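Local coordinates for protein tryptophan--tRNA ligase (Mycoplasma pneumoniae, PDB 2YY5) that probably catalyses the ATP-dependent attachment of L-tryptophan to tRNA(Trp), the charging step that supplies tryptophan for protein synthesis, at residues Leu299-Ile302 with Gln303-Arg306; Ala320-Asn323 with Gln324-Thr328. The protein carries 1 engineered substitution. All coordinates share one frame; numbering follows the deposited sequence.

Contact 1 of 2, residues Leu299-Ile302 with Gln303-Arg306; sequences LVNI and QRKR
Q303 crosses L299, one turn earlier, with an extended side chain. This is an i to i+4 contact on a single alpha helix, 284-308. CG of Q303 is anti to its carbonyl carbon (chi1 -67°), which turns the chain toward the preceding turn. CB of Q303 lies 3.3 Å from L299 O. CG follows alongside the same carbonyl, 3.2 Å from L299 O. CD of Q303 passes L299 O at 3.6 Å. At the tip, NE2 of Q303 rests 3.2 Å from L299 CB. That amide nitrogen makes its hydrogen bond outside the two segments, to D218 O, so the tip joins the helix to a residue far back in the chain. L299 itself leans on I214. L299 O accepts from both Q303 N and I302 N. On another side of the helix, the R304 guanidinium and the N301 amide cross with their planes 74° apart, and NH1 of R304 is 3.7 Å from N301 CB. I302, K305 and R306 pack on helix 54-71. The backbone bond from R306 N to I302 O is 2.6 Å long.

Contact 2 of 2, residues Ala320-Asn323 with Gln324-Thr328; sequences AGKN and QAQAT
K322 runs alongside Q326, one turn further on, and the two side chains point the same way. Both have CG anti to the backbone N, with chi1 179° in K322 and -166° in Q326; with this shared start, and one turn apart, they lie side by side. Beyond CG, Q326 continues extended, while K322 bends only at chi4. The two ends stay apart: NZ of K322 is 3.9 Å from OE1 of Q326, and the pair is not a hydrogen bond. Each tip has another partner. NZ of K322 donates to D85 O. The Q326 amide is held more loosely at both ends, by weak hydrogen bonds from NE2 to E88 OE2 and to OE1 from R330 NH1.

These residues belong to the long alpha helix 311-340, which packs on strand 78-82, at the edge of the parallel sheet within this chain, in the Rossmann-like class I synthetase core. Regular i to i+4 backbone bonds link the turns: Q324 N to A320 O at 2.9 Å and A325 N to G321 O at 2.7 Å. The buried face is made of small residues, G321 and A325. G321 has no side chain, and the CB of A325 sits 3.3 Å from G321 O. The same methyl group packs on C79 and F81 of the strand, and on L86 and Y146. Q324 also reaches C79, and its CB lies 3.4 Å from A320 O. A327 lies on an exposed side of the helix, where its CB approaches N323 O at 3.7 Å.

In the fold
Contact 1 and contact 2 lie on consecutive helices, 284-308 and 311-340, with contact 1 first in the chain. Their centres are about 28 Å apart and their nearest atoms about 18 Å, so they do not touch. Contact 1 packs on helix 54-71, which connects strands 37-42 and 78-82 of the parallel sheet. Contact 2 packs on strand 78-82 itself. The two helices therefore meet different parts of one class I core. The side chain of L299 is about 9 Å from that of M203 in the KMSKS region. The side chain of A325 is about 13 Å from the bound tryptophanyl-adenylate analogue. Neither contact forms part of a subunit interface.

Contact 1 of 2, residues Leu299-Ile302 with Gln303-Arg306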
ATOM      1  N   LEU B 299     -25.225  27.029  -7.657  1.00 26.20           N
ATOM      2  CA  LEU B 299     -23.820  27.247  -7.988  1.00 29.66           C
ATOM      3  C   LEU B 299     -23.314  28.626  -7.565  1.00 33.93           C
ATOM      4  O   LEU B 299     -22.260  28.739  -6.931  1.00 33.98           O
ATOM      5  CB  LEU B 299     -23.592  27.018  -9.487  1.00 26.21           C
ATOM      6  CG  LEU B 299     -23.352  25.563  -9.919  1.00 25.41           C
ATOM      7  CD1 LEU B 299     -24.092  24.606  -9.022  1.00 24.79           C
ATOM      8  CD2 LEU B 299     -23.803  25.377 -11.343  1.00 27.65           C
ATOM      9  N   VAL B 300     -24.070  29.670  -7.906  1.00 33.88           N
ATOM     10  CA  VAL B 300     -23.687  31.034  -7.553  1.00 30.04           C
ATOM     11  C   VAL B 300     -23.539  31.173  -6.038  1.00 26.51           C
ATOM     12  O   VAL B 300     -22.669  31.893  -5.564  1.00 26.07           O
ATOM     13  CB  VAL B 300     -24.725  32.053  -8.101  1.00 25.19           C
ATOM     14  CG1 VAL B 300     -24.489  33.442  -7.521  1.00 15.07           C
ATOM     15  CG2 VAL B 300     -24.621  32.111  -9.614  1.00 20.37           C
ATOM     16  N   ASN B 301     -24.371  30.462  -5.287  1.00 30.35           N
ATOM     17  CA  ASN B 301     -24.314  30.505  -3.826  1.00 34.13           C
ATOM     18  C   ASN B 301     -23.194  29.634  -3.240  1.00 36.58           C
ATOM     19  O   ASN B 301     -22.792  29.819  -2.091  1.00 38.72           O
ATOM     20  CB  ASN B 301     -25.664  30.093  -3.232  1.00 35.03           C
ATOM     21  CG  ASN B 301     -25.618  29.954  -1.722  1.00 38.61           C
ATOM     22  OD1 ASN B 301     -25.251  28.901  -1.195  1.00 42.71           O
ATOM     23  ND2 ASN B 301     -25.978  31.021  -1.016  1.00 38.43           N
ATOM     24  N   ILE B 302     -22.700  28.677  -4.019  1.00 36.88           N
ATOM     25  CA  ILE B 302     -21.609  27.832  -3.545  1.00 33.74           C
ATOM     26  C   ILE B 302     -20.334  28.594  -3.886  1.00 36.53           C
ATOM     27  O   ILE B 302     -19.481  28.833  -3.029  1.00 38.64           O
ATOM     28  CB  ILE B 302     -21.544  26.460  -4.271  1.00 32.88           C
ATOM     29  CG1 ILE B 302     -22.854  25.684  -4.108  1.00 29.09           C
ATOM     30  CG2 ILE B 302     -20.366  25.655  -3.729  1.00 30.25           C
ATOM     31  CD1 ILE B 302     -23.232  25.397  -2.676  1.00 45.30           C
ATOM     32  N   GLN B 303     -20.221  28.974  -5.154  1.00 37.43           N
ATOM     33  CA  GLN B 303     -19.067  29.711  -5.643  1.00 37.00           C
ATOM     34  C   GLN B 303     -18.900  30.982  -4.818  1.00 36.89           C
ATOM     35  O   GLN B 303     -17.790  31.442  -4.579  1.00 36.95           O
ATOM     36  CB  GLN B 303     -19.264  30.028  -7.133  1.00 34.49           C
ATOM     37  CG  GLN B 303     -19.242  28.771  -8.022  1.00 44.15           C
ATOM     38  CD  GLN B 303     -19.745  29.004  -9.446  1.00 49.91           C
ATOM     39  OE1 GLN B 303     -19.372  29.978 -10.099  1.00 60.21           O
ATOM     40  NE2 GLN B 303     -20.585  28.096  -9.934  1.00 50.46           N
ATOM     41  N   ARG B 304     -20.025  31.522  -4.363  1.00 41.29           N
ATOM     42  CA  ARG B 304     -20.050  32.733  -3.553  1.00 40.78           C
ATOM     43  C   ARG B 304     -19.345  32.467  -2.231  1.00 38.71           C
ATOM     44  O   ARG B 304     -18.316  33.059  -1.927  1.00 41.19           O
ATOM     45  CB  ARG B 304     -21.507  33.137  -3.276  1.00 47.63           C
ATOM     46  CG  ARG B 304     -21.713  34.551  -2.744  1.00 52.57           C
ATOM     47  CD  ARG B 304     -22.793  34.604  -1.651  1.00 61.00           C
ATOM     48  NE  ARG B 304     -24.064  33.965  -2.015  1.00 66.14           N
ATOM     49  CZ  ARG B 304     -24.896  34.397  -2.963  1.00 69.42           C
ATOM     50  NH1 ARG B 304     -26.025  33.737  -3.209  1.00 62.04           N
ATOM     51  NH2 ARG B 304     -24.608  35.483  -3.670  1.00 69.03           N
ATOM     52  N   LYS B 305     -19.914  31.562  -1.446  1.00 38.63           N
ATOM     53  CA  LYS B 305     -19.369  31.215  -0.144  1.00 36.78           C
ATOM     54  C   LYS B 305     -17.984  30.586  -0.241  1.00 41.78           C
ATOM     55  O   LYS B 305     -17.117  30.816   0.605  1.00 44.74           O
ATOM     56  CB  LYS B 305     -20.322  30.254   0.570  1.00 32.66           C
ATOM     57  CG  LYS B 305     -21.636  30.878   1.013  1.00 28.17           C
ATOM     58  CD  LYS B 305     -22.548  29.842   1.666  1.00 37.73           C
ATOM     59  CE  LYS B 305     -23.609  30.493   2.551  1.00 50.28           C
ATOM     60  NZ  LYS B 305     -24.465  31.487   1.831  1.00 54.64           N
ATOM     61  N   ARG B 306     -17.788  29.783  -1.276  1.00 47.13           N
ATOM     62  CA  ARG B 306     -16.522  29.099  -1.494  1.00 48.38           C
ATOM     63  C   ARG B 306     -15.381  30.099  -1.588  1.00 52.06           C
ATOM     64  O   ARG B 306     -14.235  29.792  -1.252  1.00 54.72           O
ATOM     65  CB  ARG B 306     -16.611  28.267  -2.775  1.00 41.46           C
ATOM     66  CG  ARG B 306     -15.362  27.513  -3.129  1.00 40.12           C
ATOM     67  CD  ARG B 306     -15.699  26.356  -4.041  1.00 40.71           C
ATOM     68  NE  ARG B 306     -14.541  25.889  -4.792  1.00 42.74           N
ATOM     69  CZ  ARG B 306     -13.844  26.649  -5.629  1.00 45.11           C
ATOM     70  NH1 ARG B 306     -12.807  26.142  -6.279  1.00 52.54           N
ATOM     71  NH2 ARG B 306     -14.176  27.920  -5.812  1.00 39.98           N
TER

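Contact 2 of 2, residues Ala320-Asn323 with Gln324-Thr328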
ATOM      1  N   ALA B 320      -6.910  20.334  12.488  1.00 19.68           N
ATOM      2  CA  ALA B 320      -7.737  19.817  13.575  1.00 19.36           C
ATOM      3  C   ALA B 320      -8.374  18.486  13.173  1.00 17.99           C
ATOM      4  O   ALA B 320      -8.497  17.576  13.990  1.00 24.39           O
ATOM      5  CB  ALA B 320      -8.821  20.829  13.944  1.00 19.00           C
ATOM      6  N   GLY B 321      -8.804  18.382  11.919  1.00 14.34           N
ATOM      7  CA  GLY B 321      -9.390  17.136  11.462  1.00 17.37           C
ATOM      8  C   GLY B 321      -8.343  16.042  11.604  1.00 20.08           C
ATOM      9  O   GLY B 321      -8.615  14.968  12.139  1.00 21.42           O
ATOM     10  N   LYS B 322      -7.137  16.333  11.121  1.00 16.13           N
ATOM     11  CA  LYS B 322      -6.009  15.414  11.194  1.00 17.26           C
ATOM     12  C   LYS B 322      -5.899  14.805  12.593  1.00 22.48           C
ATOM     13  O   LYS B 322      -5.854  13.584  12.761  1.00 22.53           O
ATOM     14  CB  LYS B 322      -4.713  16.169  10.878  1.00 18.34           C
ATOM     15  CG  LYS B 322      -3.432  15.334  10.943  1.00 17.22           C
ATOM     16  CD  LYS B 322      -2.217  16.240  11.046  1.00 22.54           C
ATOM     17  CE  LYS B 322      -0.971  15.615  10.432  1.00 32.71           C
ATOM     18  NZ  LYS B 322      -0.524  14.354  11.077  1.00 39.29           N
ATOM     19  N   ASN B 323      -5.842  15.668  13.598  1.00 18.46           N
ATOM     20  CA  ASN B 323      -5.714  15.202  14.962  1.00 22.63           C
ATOM     21  C   ASN B 323      -6.919  14.401  15.407  1.00 25.11           C
ATOM     22  O   ASN B 323      -6.771  13.319  15.969  1.00 26.15           O
ATOM     23  CB  ASN B 323      -5.501  16.383  15.905  1.00 20.48           C
ATOM     24  CG  ASN B 323      -4.213  17.111  15.623  1.00 27.08           C
ATOM     25  OD1 ASN B 323      -3.196  16.487  15.310  1.00 20.90           O
ATOM     26  ND2 ASN B 323      -4.239  18.434  15.739  1.00 28.50           N
ATOM     27  N   GLN B 324      -8.109  14.934  15.145  1.00 24.22           N
ATOM     28  CA  GLN B 324      -9.344  14.279  15.542  1.00 23.84           C
ATOM     29  C   GLN B 324      -9.492  12.908  14.896  1.00 22.27           C
ATOM     30  O   GLN B 324      -9.716  11.915  15.580  1.00 25.96           O
ATOM     31  CB  GLN B 324     -10.543  15.169  15.193  1.00 29.29           C
ATOM     32  CG  GLN B 324     -11.882  14.611  15.661  1.00 40.67           C
ATOM     33  CD  GLN B 324     -13.055  15.560  15.428  1.00 45.41           C
ATOM     34  OE1 GLN B 324     -14.196  15.250  15.788  1.00 49.03           O
ATOM     35  NE2 GLN B 324     -12.782  16.718  14.825  1.00 42.72           N
ATOM     36  N   ALA B 325      -9.356  12.857  13.577  1.00 21.58           N
ATOM     37  CA  ALA B 325      -9.477  11.605  12.843  1.00 22.55           C
ATOM     38  C   ALA B 325      -8.416  10.627  13.319  1.00 23.77           C
ATOM     39  O   ALA B 325      -8.663   9.432  13.491  1.00 25.41           O
ATOM     40  CB  ALA B 325      -9.318  11.863  11.348  1.00 15.16           C
ATOM     41  N   GLN B 326      -7.223  11.149  13.531  1.00 24.74           N
ATOM     42  CA  GLN B 326      -6.118  10.329  13.968  1.00 28.00           C
ATOM     43  C   GLN B 326      -6.386   9.762  15.355  1.00 28.62           C
ATOM     44  O   GLN B 326      -5.797   8.761  15.743  1.00 31.00           O
ATOM     45  CB  GLN B 326      -4.845  11.162  13.953  1.00 27.56           C
ATOM     46  CG  GLN B 326      -3.582  10.361  14.052  1.00 31.35           C
ATOM     47  CD  GLN B 326      -2.401  11.134  13.524  1.00 33.55           C
ATOM     48  OE1 GLN B 326      -2.185  12.289  13.896  1.00 32.15           O
ATOM     49  NE2 GLN B 326      -1.628  10.504  12.648  1.00 33.13           N
ATOM     50  N   ALA B 327      -7.294  10.393  16.093  1.00 30.88           N
ATOM     51  CA  ALA B 327      -7.633   9.929  17.434  1.00 33.81           C
ATOM     52  C   ALA B 327      -8.259   8.537  17.379  1.00 36.24           C
ATOM     53  O   ALA B 327      -7.880   7.647  18.145  1.00 39.27           O
ATOM     54  CB  ALA B 327      -8.590  10.902  18.103  1.00 35.04           C
ATOM     55  N   THR B 328      -9.215   8.343  16.476  1.00 28.04           N
ATOM     56  CA  THR B 328      -9.843   7.036  16.363  1.00 26.29           C
ATOM     57  C   THR B 328      -9.094   6.091  15.411  1.00 24.46           C
ATOM     58  O   THR B 328      -9.167   4.873  15.565  1.00 23.52           O
ATOM     59  CB  THR B 328     -11.340   7.152  15.957  1.00 24.94           C
ATOM     60  OG1 THR B 328     -11.627   6.241  14.890  1.00 28.61           O
ATOM     61  CG2 THR B 328     -11.684   8.571  15.548  1.00 25.13           C
TER